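Local coordinates for sporozoite-specific SAG protein (PDB 2WNK) that is a SAG2-related surface antigen of the sporozoite stage of Toxoplasma gondii, probably displayed at the parasite surface, where it may contribute to host-cell attachment, at residues A[66-71]-A[82-87]; A[150-155]-A[205-210]. All coordinates share one frame; numbering follows the deposited sequence.

Interaction 1 (A[66-71]-A[82-87]); sequences ASLAQA and FTLTVD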
loop_
_atom_site.group_PDB
_atom_site.type_symbol
_atom_site.label_atom_id
_atom_site.label_comp_id
_atom_site.label_asym_id
_atom_site.label_seq_id
_atom_site.Cartn_x
_atom_site.Cartn_y
_atom_site.Cartn_z
ATOM N N ALA A 66 3.026 3.171 12.988
ATOM C CA ALA A 66 1.812 3.816 12.537
ATOM C C ALA A 66 1.514 4.935 13.524
ATOM O O ALA A 66 2.066 4.961 14.623
ATOM C CB ALA A 66 0.685 2.827 12.522
ATOM N N SER A 67 0.658 5.859 13.119
ATOM C CA SER A 67 0.210 6.895 14.021
ATOM C C SER A 67 -1.198 7.331 13.661
ATOM O O SER A 67 -1.576 7.252 12.500
ATOM C CB SER A 67 1.160 8.094 13.915
ATOM O OG SER A 67 1.166 8.579 12.587
ATOM N N LEU A 68 -1.951 7.796 14.667
ATOM C CA LEU A 68 -3.265 8.382 14.479
ATOM C C LEU A 68 -3.206 9.831 14.957
ATOM O O LEU A 68 -2.787 10.084 16.095
ATOM C CB LEU A 68 -4.310 7.662 15.349
ATOM C CG LEU A 68 -5.796 7.951 15.137
ATOM C CD1 LEU A 68 -6.341 7.449 13.770
ATOM C CD2 LEU A 68 -6.560 7.305 16.286
ATOM N N ALA A 69 -3.657 10.749 14.105
ATOM C CA ALA A 69 -3.807 12.173 14.466
ATOM C C ALA A 69 -5.281 12.532 14.540
ATOM O O ALA A 69 -6.114 11.889 13.909
ATOM C CB ALA A 69 -3.103 13.065 13.454
ATOM N N GLN A 70 -5.591 13.564 15.324
ATOM C CA GLN A 70 -6.956 14.034 15.505
ATOM C C GLN A 70 -6.988 15.529 15.263
ATOM O O GLN A 70 -6.071 16.236 15.671
ATOM C CB GLN A 70 -7.397 13.787 16.943
ATOM C CG GLN A 70 -8.812 14.251 17.243
ATOM C CD GLN A 70 -9.177 14.156 18.736
ATOM O OE1 GLN A 70 -8.784 15.004 19.536
ATOM N NE2 GLN A 70 -9.953 13.152 19.098
ATOM N N ALA A 71 -8.043 16.009 14.611
ATOM C CA ALA A 71 -8.258 17.444 14.472
ATOM C C ALA A 71 -9.756 17.779 14.429
ATOM O O ALA A 71 -10.563 16.933 14.083
ATOM C CB ALA A 71 -7.564 17.937 13.240
ATOM N N PHE A 82 -9.911 12.302 11.734
ATOM C CA PHE A 82 -8.818 11.443 12.135
ATOM C C PHE A 82 -7.975 11.035 10.942
ATOM O O PHE A 82 -8.520 10.801 9.859
ATOM C CB PHE A 82 -9.365 10.189 12.824
ATOM C CG PHE A 82 -10.082 10.509 14.078
ATOM C CD1 PHE A 82 -11.456 10.762 14.069
ATOM C CD2 PHE A 82 -9.367 10.716 15.239
ATOM C CE1 PHE A 82 -12.097 11.152 15.236
ATOM C CE2 PHE A 82 -10.011 11.098 16.399
ATOM C CZ PHE A 82 -11.374 11.317 16.398
ATOM N N THR A 83 -6.676 10.871 11.183
ATOM C CA THR A 83 -5.722 10.466 10.132
ATOM C C THR A 83 -4.873 9.327 10.657
ATOM O O THR A 83 -4.129 9.501 11.612
ATOM C CB THR A 83 -4.811 11.667 9.727
ATOM O OG1 THR A 83 -5.647 12.750 9.342
ATOM C CG2 THR A 83 -3.927 11.311 8.543
ATOM N N LEU A 84 -4.981 8.153 10.035
ATOM C CA LEU A 84 -4.177 7.028 10.437
ATOM C C LEU A 84 -3.124 6.876 9.360
ATOM O O LEU A 84 -3.456 6.673 8.184
ATOM C CB LEU A 84 -5.004 5.735 10.511
ATOM C CG LEU A 84 -4.102 4.532 10.842
ATOM C CD1 LEU A 84 -3.784 4.539 12.351
ATOM C CD2 LEU A 84 -4.732 3.169 10.380
ATOM N N THR A 85 -1.862 7.000 9.767
ATOM C CA THR A 85 -0.746 6.801 8.869
ATOM C C THR A 85 -0.071 5.491 9.182
ATOM O O THR A 85 0.218 5.209 10.342
ATOM C CB THR A 85 0.283 7.908 9.060
ATOM O OG1 THR A 85 -0.314 9.149 8.689
ATOM C CG2 THR A 85 1.507 7.668 8.157
ATOM N N VAL A 86 0.150 4.665 8.158
ATOM C CA VAL A 86 0.832 3.389 8.339
ATOM C C VAL A 86 2.170 3.420 7.595
ATOM O O VAL A 86 2.219 3.215 6.376
ATOM C CB VAL A 86 -0.019 2.214 7.848
ATOM C CG1 VAL A 86 0.694 0.908 8.137
ATOM C CG2 VAL A 86 -1.392 2.234 8.538
ATOM N N ASP A 87 3.235 3.662 8.358
ATOM C CA ASP A 87 4.582 3.928 7.847
ATOM C C ASP A 87 5.218 2.649 7.281
ATOM O O ASP A 87 5.916 2.686 6.267
ATOM C CB ASP A 87 5.473 4.524 8.969
ATOM C CG ASP A 87 5.014 5.927 9.430
ATOM O OD1 ASP A 87 4.810 6.798 8.571
ATOM O OD2 ASP A 87 4.842 6.160 10.655
HETATM O O HOH W 1 -1.458 10.268 11.141
#
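Gln70 and Phe82 form a non-hydrogen-bonded pair on two antiparallel strands, and their side chains lie side by side, pointing the same way. Gln70 CB is 3.8 Å from Phe82 CE2. CG, anti to the backbone N (chi1 180°), comes 3.5 Å from Phe82 CE2; beyond it the chain runs extended. CD is 3.9 Å from Phe82 CE2, outside the ring outline, and at the tip Gln70 NE2 sits 3.4 Å from Phe82 CE2, at the ring edge and near its plane. The amide is turned 64° from the ring. Next along this face, Leu68 and Leu84 cross at about a right angle, Leu68 CD1 lying 3.9 Å from Leu84 CB.

Two reciprocal pairs of backbone hydrogen bonds, Ser67 with Thr85 and Ala69 with Thr83, set the register; Thr85 N to Ser67 O spans 2.8 Å. On the face of Ser67 and Thr85, a water donates to Thr83 O and hydrogen-bonds Thr85 OG1, with a weaker bond to Ser67 OG. Strands 66-72 and 80-86 form a beta hairpin, and strand 22-28 pairs with the far edge of 80-86, bringing Phe26 against the Phe82 ring. The chemistry is therefore two-faced: Leu68, Leu84 and Phe82 make a buried apolar surface, while small and hydroxyl side chains cover the more open, hydrated side.

Interaction 2 (A[150-155]-A[205-210]); sequences ANSDTS and LSVTDL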
loop_
_atom_site.group_PDB
_atom_site.type_symbol
_atom_site.label_atom_id
_atom_site.label_comp_id
_atom_site.label_asym_id
_atom_site.label_seq_id
_atom_site.Cartn_x
_atom_site.Cartn_y
_atom_site.Cartn_z
ATOM N N ALA A 150 14.522 -20.562 -16.443
ATOM C CA ALA A 150 13.246 -20.666 -17.164
ATOM C C ALA A 150 12.104 -20.798 -16.172
ATOM O O ALA A 150 12.332 -21.146 -14.966
ATOM C CB ALA A 150 13.228 -21.850 -18.162
ATOM N N ASN A 151 10.890 -20.436 -16.610
ATOM C CA ASN A 151 9.697 -20.670 -15.771
ATOM C C ASN A 151 9.858 -20.113 -14.375
ATOM O O ASN A 151 9.548 -20.790 -13.371
ATOM C CB ASN A 151 9.448 -22.169 -15.699
ATOM C CG ASN A 151 9.457 -22.782 -17.055
ATOM O OD1 ASN A 151 8.701 -22.362 -17.925
ATOM N ND2 ASN A 151 10.347 -23.723 -17.268
ATOM N N SER A 152 10.229 -18.844 -14.336
ATOM C CA SER A 152 10.445 -18.188 -13.043
ATOM C C SER A 152 10.033 -16.724 -13.060
ATOM O O SER A 152 9.742 -16.163 -14.132
ATOM C CB SER A 152 11.908 -18.373 -12.591
ATOM O OG SER A 152 12.795 -17.484 -13.299
ATOM N N ASP A 153 10.032 -16.120 -11.882
ATOM C CA ASP A 153 9.582 -14.727 -11.701
ATOM C C ASP A 153 10.437 -13.950 -10.746
ATOM O O ASP A 153 11.132 -14.557 -9.919
ATOM C CB ASP A 153 8.075 -14.661 -11.340
ATOM C CG ASP A 153 7.702 -15.419 -10.061
ATOM O OD1 ASP A 153 8.206 -15.073 -8.976
ATOM O OD2 ASP A 153 6.889 -16.321 -10.105
ATOM N N THR A 154 10.399 -12.621 -10.886
ATOM C CA THR A 154 11.042 -11.720 -9.929
ATOM C C THR A 154 10.090 -10.541 -9.762
ATOM O O THR A 154 9.307 -10.212 -10.641
ATOM C CB THR A 154 12.466 -11.243 -10.404
ATOM O OG1 THR A 154 13.166 -10.627 -9.312
ATOM C CG2 THR A 154 12.391 -10.279 -11.585
ATOM N N SER A 155 10.126 -9.949 -8.578
ATOM C CA SER A 155 9.104 -8.937 -8.147
ATOM C C SER A 155 9.817 -7.660 -7.692
ATOM O O SER A 155 10.909 -7.730 -7.087
ATOM C CB SER A 155 8.125 -9.534 -7.142
ATOM O OG SER A 155 7.417 -10.595 -7.836
ATOM N N LEU A 205 7.310 -9.902 -12.639
ATOM C CA LEU A 205 7.745 -10.161 -14.012
ATOM C C LEU A 205 7.971 -11.673 -14.101
ATOM O O LEU A 205 8.750 -12.228 -13.309
ATOM C CB LEU A 205 9.077 -9.456 -14.272
ATOM C CG LEU A 205 9.614 -9.890 -15.657
ATOM C CD1 LEU A 205 8.693 -9.400 -16.805
ATOM C CD2 LEU A 205 11.039 -9.401 -15.826
ATOM N N SER A 206 7.314 -12.314 -15.076
ATOM C CA SER A 206 7.356 -13.790 -15.292
ATOM C C SER A 206 7.943 -14.131 -16.644
ATOM O O SER A 206 7.570 -13.531 -17.688
ATOM C CB SER A 206 5.921 -14.354 -15.227
ATOM O OG SER A 206 5.419 -14.123 -13.863
ATOM N N VAL A 207 8.752 -15.172 -16.660
ATOM C CA VAL A 207 9.281 -15.695 -17.888
ATOM C C VAL A 207 8.947 -17.166 -18.015
ATOM O O VAL A 207 8.901 -17.861 -17.050
ATOM C CB VAL A 207 10.821 -15.502 -18.068
ATOM C CG1 VAL A 207 11.246 -14.079 -17.870
ATOM C CG2 VAL A 207 11.583 -16.478 -17.289
ATOM N N THR A 208 8.721 -17.614 -19.233
ATOM C CA THR A 208 8.711 -19.033 -19.465
ATOM C C THR A 208 10.035 -19.561 -20.009
ATOM O O THR A 208 10.862 -19.957 -19.278
ATOM C CB THR A 208 7.519 -19.498 -20.322
ATOM O OG1 THR A 208 7.619 -19.009 -21.653
ATOM C CG2 THR A 208 6.271 -18.996 -19.717
ATOM N N ASP A 209 10.275 -19.396 -21.303
ATOM C CA ASP A 209 11.524 -19.845 -21.843
ATOM C C ASP A 209 12.460 -18.668 -21.694
ATOM O O ASP A 209 12.044 -17.549 -21.867
ATOM C CB ASP A 209 11.419 -20.162 -23.325
ATOM C CG ASP A 209 10.566 -21.371 -23.614
ATOM O OD1 ASP A 209 10.554 -22.314 -22.889
ATOM O OD2 ASP A 209 9.921 -21.349 -24.621
ATOM N N LEU A 210 13.722 -18.957 -21.427
ATOM C CA LEU A 210 14.725 -17.905 -21.492
ATOM C C LEU A 210 14.976 -17.509 -22.938
ATOM O O LEU A 210 14.823 -18.327 -23.854
ATOM C CB LEU A 210 16.025 -18.372 -20.813
ATOM C CG LEU A 210 15.922 -18.571 -19.289
ATOM C CD1 LEU A 210 17.172 -19.268 -18.773
ATOM C CD2 LEU A 210 15.635 -17.276 -18.565
HETATM O O HOH W 2 8.745 -22.828 -20.786
#
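Leu205 and Thr154 form a hydrogen-bonded antiparallel pair. Leu205 N reaches Thr154 O at 2.8 Å in a nearly straight bond (174° at the hydrogen), and Leu205 O accepts Thr154 N at 3.0 Å. Leu205 has more surface buried here than any other residue, and its CB packs 3.7 Å from Thr154 O.

Ala150 comes next by buried area, although it precedes the strand. Its CB makes a close contact with Thr208 O at 3.2 Å, and its N lies 3.7 Å from Leu210 CG. Thr208 O accepts its hydrogen bond from Asn151 N, at 2.7 Å, in the carbonyl plane and on a lone pair.

Val207 is third. Its N donates to Ser152 O at 2.9 Å, but the return bond from Ser152 N to Val207 O is weak and bent to 132°. Asn151 and Ser152 both face Val207, which fits a G1 beta bulge; the positive phi of Asn151 (52°) agrees with its first position. Beside the bulge a water donates to Asn151 OD1 and to Asp209 OD1, bridging the two side chains.

Strand 152-158 lies between the short strand 135-136 and strand 202-207, whose other edge meets 193-194 through Ser206 and Ser193. Thr154, Leu205 and Val207 turn toward the second sheet of the domain, touching Leu145, Ile147 and Val233 on strands 142-147 and 228-235.

Interactions 1 and 2 lie in different SRS domains, on opposite sides of the chain's centre: their centres are 39 Å apart, and their nearest atoms about 18 Å, so neither touches the other. Both join antiparallel strands at nearly the same angle, 166° and 165°, yet by different topology. Segments 66-71 and 82-87 belong to one hairpin with ten residues between them, whereas 150-155 and 205-210 are brought together across 49 intervening residues. Interaction 1 pairs regularly from Ala66-Val86 to Gln70-Phe82; interaction 2 is interrupted by a bulge as it passes into loops. The first lies within a three-stranded antiparallel sheet, the second within a mixed four-stranded one.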